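PDB 3KZW: cytosol aminopeptidase from Staphylococcus aureus subsp. aureus, which probably removes N-terminal amino acids, leucine in particular, from peptides as a manganese-dependent hexameric enzyme of the leucyl aminopeptidase family. Local coordinates for residues A[247-252]-A[351-356]; A[357-362]-A[450-455]. All coordinates share one frame; numbering follows the deposited sequence.

Contact 1: A[247-252]-A[351-356]; sequences FGLLQA and FTALSG
Gly248 CA lies against Thr352 O, 3.2 Å away in a CA-H...O contact, where the first turn of helix 248-254 meets the end of strand 350-352. Here that strand bends into a beta-hairpin, through a type I turn from Ala353 to Gly356. The CA atoms of Gly248 and Ala353 are 4.9 Å apart, and Phe247, at the N-cap position of the helix, sits opposite Leu354. The backbones approach so closely because Gly248 has no side chain. Side chains then pack on both sides of this point. Leu354 lies alongside Phe247, pointing the same way. Its CG is anti to the backbone N (chi1 -172°), and its CD1 methyl reaches over the Phe247 ring, 3.9 Å from the centroid. The other methyl, CD2, lies over the same ring near its rim, 3.7 Å from Phe247 CE2. Leu249 straddles the strand end: its CD1 is 3.8 Å from Ala353 CB, and its CD2 faces Phe351 CB. Asp374 of helix 368-380 ties the two segments together from outside. Its carboxylate accepts hydrogen bonds from Leu354 N and Leu250 N, and a weak one from Leu249 N. Phe351 also packs on Asn212 of a neighbouring subunit. At the far end of the contact Ala252 CB sits over the face of the Phe351 ring in a CH-pi contact, 3.5 Å from the centroid and 5° off the ring normal.

Contact 2: A[357-362]-A[450-455]; sequences ETVEVM and ADLVNH
A parallel strand pair joins Val359 to Leu452 and Glu360 to Val453, at one edge of a small three-stranded sheet. Three backbone hydrogen bonds link the strands: Leu452 N to Thr358 O, Glu360 N to Leu452 O (2.8 Å), and the longer Asn454 N to Glu360 O (3.2 Å). Side chains extend the ladder at both ends. At the start, Thr358 and Asp451 grip each other's backbone. Thr358 N gives a nearly straight bond to Asp451 OD2 (3.0 Å, 177°), on the anti side of the carboxylate. Asp451 N returns one to Thr358 OG1 (2.9 Å); chi1 of 53° sets this hydroxyl between the threonine's own N and carbonyl carbon. Both side chains also bond to a second subunit, Thr358 OG1 to Tyr165 O and Asp451 OD2 to Ser167 OG, so this end of the sheet belongs to a subunit interface of the hexamer. The sheet lies in the catalytic part of the chain. Val359 and Leu452 share one of its faces. On the other face Glu360 runs extended beside Val453, and its OE1 bonds to Ser447 OG. At the far end Asn454 OD1 accepts Met362 N (2.8 Å), from a donor tilted 25° out of the carbonyl plane. The amide is fixed in rotation, since Asn454 ND2 bonds to Asn363 O and Ala366 O. Met362 bends back at chi2 and chi3, and its CG rests 3.7 Å from Val453 CG2.

Contact 1 and contact 2 share one short sheet, with centres about 11 Å apart. Strands 350-352 and 358-360 form its antiparallel hairpin; 452-453 adds a parallel strand on the far side. Phe351 O lies 2.8 Å from Val359 N, a probable hydrogen bond. Leu249 CD2 packs 3.9 Å from Val359 CB, bringing the helix of contact 1 onto the middle strand. The Glu357 side chain is about 10 Å from a bound sodium ion, which is not assigned to the catalytic metal site. Beyond Met362 the chain enters the NTDAEGRL signature of the family, whose acidic residues bind the catalytic metals in relatives. Contact 2 therefore probably adjoins the active site.

Contact 1: A[247-252]-A[351-356]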
loop_
_atom_site.group_PDB
_atom_site.type_symbol
_atom_site.label_atom_id
_atom_site.label_comp_id
_atom_site.label_asym_id
_atom_site.label_seq_id
_atom_site.Cartn_x
_atom_site.Cartn_y
_atom_site.Cartn_z
ATOM N N PHE A 247 -3.080 26.474 28.886
ATOM C CA PHE A 247 -2.908 26.245 27.449
ATOM C C PHE A 247 -2.785 24.747 27.166
ATOM O O PHE A 247 -1.749 24.273 26.698
ATOM C CB PHE A 247 -1.678 26.993 26.925
ATOM C CG PHE A 247 -1.884 28.472 26.767
ATOM C CD1 PHE A 247 -1.730 29.337 27.849
ATOM C CD2 PHE A 247 -2.217 29.005 25.527
ATOM C CE1 PHE A 247 -1.912 30.710 27.701
ATOM C CE2 PHE A 247 -2.402 30.373 25.365
ATOM C CZ PHE A 247 -2.250 31.229 26.456
ATOM N N GLY A 248 -3.861 24.018 27.449
ATOM C CA GLY A 248 -3.868 22.554 27.420
ATOM C C GLY A 248 -3.538 21.900 26.094
ATOM O O GLY A 248 -2.824 20.894 26.062
ATOM N N LEU A 249 -4.054 22.463 25.003
ATOM C CA LEU A 249 -3.836 21.906 23.671
ATOM C C LEU A 249 -2.407 22.126 23.182
ATOM O O LEU A 249 -1.799 21.218 22.617
ATOM C CB LEU A 249 -4.845 22.471 22.667
ATOM C CG LEU A 249 -6.339 22.229 22.915
ATOM C CD1 LEU A 249 -7.158 22.799 21.774
ATOM C CD2 LEU A 249 -6.660 20.754 23.108
ATOM N N LEU A 250 -1.877 23.327 23.410
ATOM C CA LEU A 250 -0.489 23.644 23.068
ATOM C C LEU A 250 0.485 22.790 23.879
ATOM O O LEU A 250 1.519 22.359 23.364
ATOM C CB LEU A 250 -0.208 25.141 23.266
ATOM C CG LEU A 250 1.198 25.704 23.010
ATOM C CD1 LEU A 250 1.723 25.366 21.615
ATOM C CD2 LEU A 250 1.210 27.205 23.233
ATOM N N GLN A 251 0.143 22.550 25.146
ATOM C CA GLN A 251 0.908 21.661 26.022
ATOM C C GLN A 251 0.914 20.236 25.473
ATOM O O GLN A 251 1.969 19.609 25.373
ATOM C CB GLN A 251 0.330 21.677 27.439
ATOM C CG GLN A 251 0.966 20.666 28.387
ATOM C CD GLN A 251 0.140 20.416 29.634
ATOM O OE1 GLN A 251 -1.067 20.653 29.657
ATOM N NE2 GLN A 251 0.791 19.927 30.680
ATOM N N ALA A 252 -0.270 19.749 25.110
ATOM C CA ALA A 252 -0.453 18.395 24.590
ATOM C C ALA A 252 0.384 18.111 23.342
ATOM O O ALA A 252 0.983 17.045 23.228
ATOM C CB ALA A 252 -1.927 18.141 24.305
ATOM N N PHE A 351 -7.984 16.224 26.240
ATOM C CA PHE A 351 -7.362 17.380 26.880
ATOM C C PHE A 351 -8.349 18.528 27.083
ATOM O O PHE A 351 -9.386 18.597 26.415
ATOM C CB PHE A 351 -6.166 17.870 26.058
ATOM C CG PHE A 351 -5.120 16.821 25.828
ATOM C CD1 PHE A 351 -4.248 16.454 26.853
ATOM C CD2 PHE A 351 -5.002 16.198 24.589
ATOM C CE1 PHE A 351 -3.276 15.480 26.648
ATOM C CE2 PHE A 351 -4.031 15.222 24.370
ATOM C CZ PHE A 351 -3.168 14.862 25.404
ATOM N N THR A 352 -8.018 19.424 28.009
ATOM C CA THR A 352 -8.820 20.617 28.249
ATOM C C THR A 352 -8.170 21.817 27.569
ATOM O O THR A 352 -7.039 22.187 27.888
ATOM C CB THR A 352 -8.996 20.890 29.759
ATOM O OG1 THR A 352 -9.427 19.693 30.415
ATOM C CG2 THR A 352 -10.022 21.989 29.996
ATOM N N ALA A 353 -8.892 22.412 26.624
ATOM C CA ALA A 353 -8.423 23.587 25.898
ATOM C C ALA A 353 -8.386 24.827 26.797
ATOM O O ALA A 353 -8.895 24.801 27.924
ATOM C CB ALA A 353 -9.312 23.833 24.690
ATOM N N LEU A 354 -7.783 25.906 26.298
ATOM C CA LEU A 354 -7.775 27.184 27.008
ATOM C C LEU A 354 -9.200 27.710 27.189
ATOM O O LEU A 354 -9.493 28.400 28.166
ATOM C CB LEU A 354 -6.911 28.211 26.269
ATOM C CG LEU A 354 -6.618 29.548 26.959
ATOM C CD1 LEU A 354 -5.649 29.376 28.121
ATOM C CD2 LEU A 354 -6.079 30.559 25.958
ATOM N N SER A 355 -10.076 27.366 26.247
ATOM C CA SER A 355 -11.486 27.746 26.305
ATOM C C SER A 355 -12.232 27.057 27.449
ATOM O O SER A 355 -13.295 27.520 27.869
ATOM C CB SER A 355 -12.179 27.441 24.976
ATOM O OG SER A 355 -12.326 26.045 24.779
ATOM N N GLY A 356 -11.672 25.954 27.941
ATOM C CA GLY A 356 -12.305 25.157 28.990
ATOM C C GLY A 356 -13.022 23.942 28.435
ATOM O O GLY A 356 -13.467 23.077 29.189
#

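Contact 2: A[357-362]-A[450-455]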
loop_
_atom_site.group_PDB
_atom_site.type_symbol
_atom_site.label_atom_id
_atom_site.label_comp_id
_atom_site.label_asym_id
_atom_site.label_seq_id
_atom_site.Cartn_x
_atom_site.Cartn_y
_atom_site.Cartn_z
ATOM N N GLU A 357 -13.136 23.886 27.110
ATOM C CA GLU A 357 -13.764 22.765 26.417
ATOM C C GLU A 357 -12.823 21.567 26.349
ATOM O O GLU A 357 -11.601 21.728 26.279
ATOM C CB GLU A 357 -14.174 23.178 25.002
ATOM C CG GLU A 357 -15.299 24.197 24.951
ATOM C CD GLU A 357 -15.498 24.779 23.565
ATOM O OE1 GLU A 357 -14.575 25.467 23.068
ATOM O OE2 GLU A 357 -16.583 24.555 22.979
ATOM N N THR A 358 -13.399 20.369 26.370
ATOM C CA THR A 358 -12.625 19.135 26.246
ATOM C C THR A 358 -12.502 18.700 24.788
ATOM O O THR A 358 -13.472 18.756 24.030
ATOM C CB THR A 358 -13.233 17.983 27.069
ATOM O OG1 THR A 358 -14.616 17.829 26.731
ATOM C CG2 THR A 358 -13.102 18.258 28.561
ATOM N N VAL A 359 -11.299 18.271 24.411
ATOM C CA VAL A 359 -11.000 17.866 23.038
ATOM C C VAL A 359 -10.433 16.449 23.014
ATOM O O VAL A 359 -9.431 16.167 23.670
ATOM C CB VAL A 359 -9.992 18.839 22.357
ATOM C CG1 VAL A 359 -9.689 18.398 20.927
ATOM C CG2 VAL A 359 -10.522 20.268 22.371
ATOM N N GLU A 360 -11.088 15.563 22.269
ATOM C CA GLU A 360 -10.564 14.223 22.026
ATOM C C GLU A 360 -9.659 14.257 20.801
ATOM O O GLU A 360 -10.069 14.705 19.729
ATOM C CB GLU A 360 -11.700 13.218 21.822
ATOM C CG GLU A 360 -11.232 11.774 21.621
ATOM C CD GLU A 360 -12.360 10.814 21.259
ATOM O OE1 GLU A 360 -13.316 11.227 20.566
ATOM O OE2 GLU A 360 -12.287 9.633 21.667
ATOM N N VAL A 361 -8.424 13.793 20.971
ATOM C CA VAL A 361 -7.466 13.738 19.875
ATOM C C VAL A 361 -7.514 12.353 19.242
ATOM O O VAL A 361 -7.184 11.361 19.886
ATOM C CB VAL A 361 -6.029 14.072 20.350
ATOM C CG1 VAL A 361 -5.025 13.889 19.219
ATOM C CG2 VAL A 361 -5.961 15.496 20.891
ATOM N N MET A 362 -7.940 12.292 17.982
ATOM C CA MET A 362 -8.013 11.025 17.252
ATOM C C MET A 362 -6.901 10.870 16.212
ATOM O O MET A 362 -6.672 9.774 15.695
ATOM C CB MET A 362 -9.386 10.857 16.599
ATOM C CG MET A 362 -10.524 10.633 17.590
ATOM S SD MET A 362 -10.278 9.234 18.717
ATOM C CE MET A 362 -10.585 7.843 17.623
ATOM N N ALA A 450 -15.707 13.588 24.531
ATOM C CA ALA A 450 -15.376 14.993 24.767
ATOM C C ALA A 450 -16.358 15.955 24.098
ATOM O O ALA A 450 -17.250 15.531 23.365
ATOM C CB ALA A 450 -13.944 15.280 24.312
ATOM N N ASP A 451 -16.186 17.250 24.368
ATOM C CA ASP A 451 -16.975 18.302 23.723
ATOM C C ASP A 451 -16.666 18.381 22.235
ATOM O O ASP A 451 -17.568 18.576 21.419
ATOM C CB ASP A 451 -16.701 19.666 24.370
ATOM C CG ASP A 451 -17.153 19.736 25.819
ATOM O OD1 ASP A 451 -18.255 19.245 26.132
ATOM O OD2 ASP A 451 -16.411 20.300 26.649
ATOM N N LEU A 452 -15.386 18.233 21.895
ATOM C CA LEU A 452 -14.922 18.341 20.512
ATOM C C LEU A 452 -13.987 17.198 20.118
ATOM O O LEU A 452 -13.375 16.553 20.973
ATOM C CB LEU A 452 -14.222 19.688 20.280
ATOM C CG LEU A 452 -15.018 20.982 20.487
ATOM C CD1 LEU A 452 -14.079 22.166 20.623
ATOM C CD2 LEU A 452 -16.031 21.214 19.372
ATOM N N VAL A 453 -13.899 16.954 18.813
ATOM C CA VAL A 453 -12.964 15.985 18.246
ATOM C C VAL A 453 -12.117 16.694 17.180
ATOM O O VAL A 453 -12.611 17.597 16.495
ATOM C CB VAL A 453 -13.701 14.726 17.690
ATOM C CG1 VAL A 453 -14.504 15.045 16.424
ATOM C CG2 VAL A 453 -12.727 13.587 17.444
ATOM N N ASN A 454 -10.849 16.307 17.056
ATOM C CA ASN A 454 -9.923 17.026 16.177
ATOM C C ASN A 454 -9.782 16.441 14.768
ATOM O O ASN A 454 -9.044 16.979 13.939
ATOM C CB ASN A 454 -8.544 17.194 16.844
ATOM C CG ASN A 454 -7.635 15.988 16.649
ATOM O OD1 ASN A 454 -8.065 14.837 16.750
ATOM N ND2 ASN A 454 -6.362 16.253 16.376
ATOM N N HIS A 455 -10.491 15.349 14.496
ATOM C CA HIS A 455 -10.343 14.653 13.220
ATOM C C HIS A 455 -11.603 13.901 12.805
ATOM O O HIS A 455 -12.292 13.313 13.640
ATOM C CB HIS A 455 -9.155 13.688 13.284
ATOM C CG HIS A 455 -8.753 13.121 11.957
ATOM N ND1 HIS A 455 -8.916 11.789 11.636
ATOM C CD2 HIS A 455 -8.180 13.702 10.873
ATOM C CE1 HIS A 455 -8.464 11.576 10.411
ATOM N NE2 HIS A 455 -8.017 12.720 9.925
#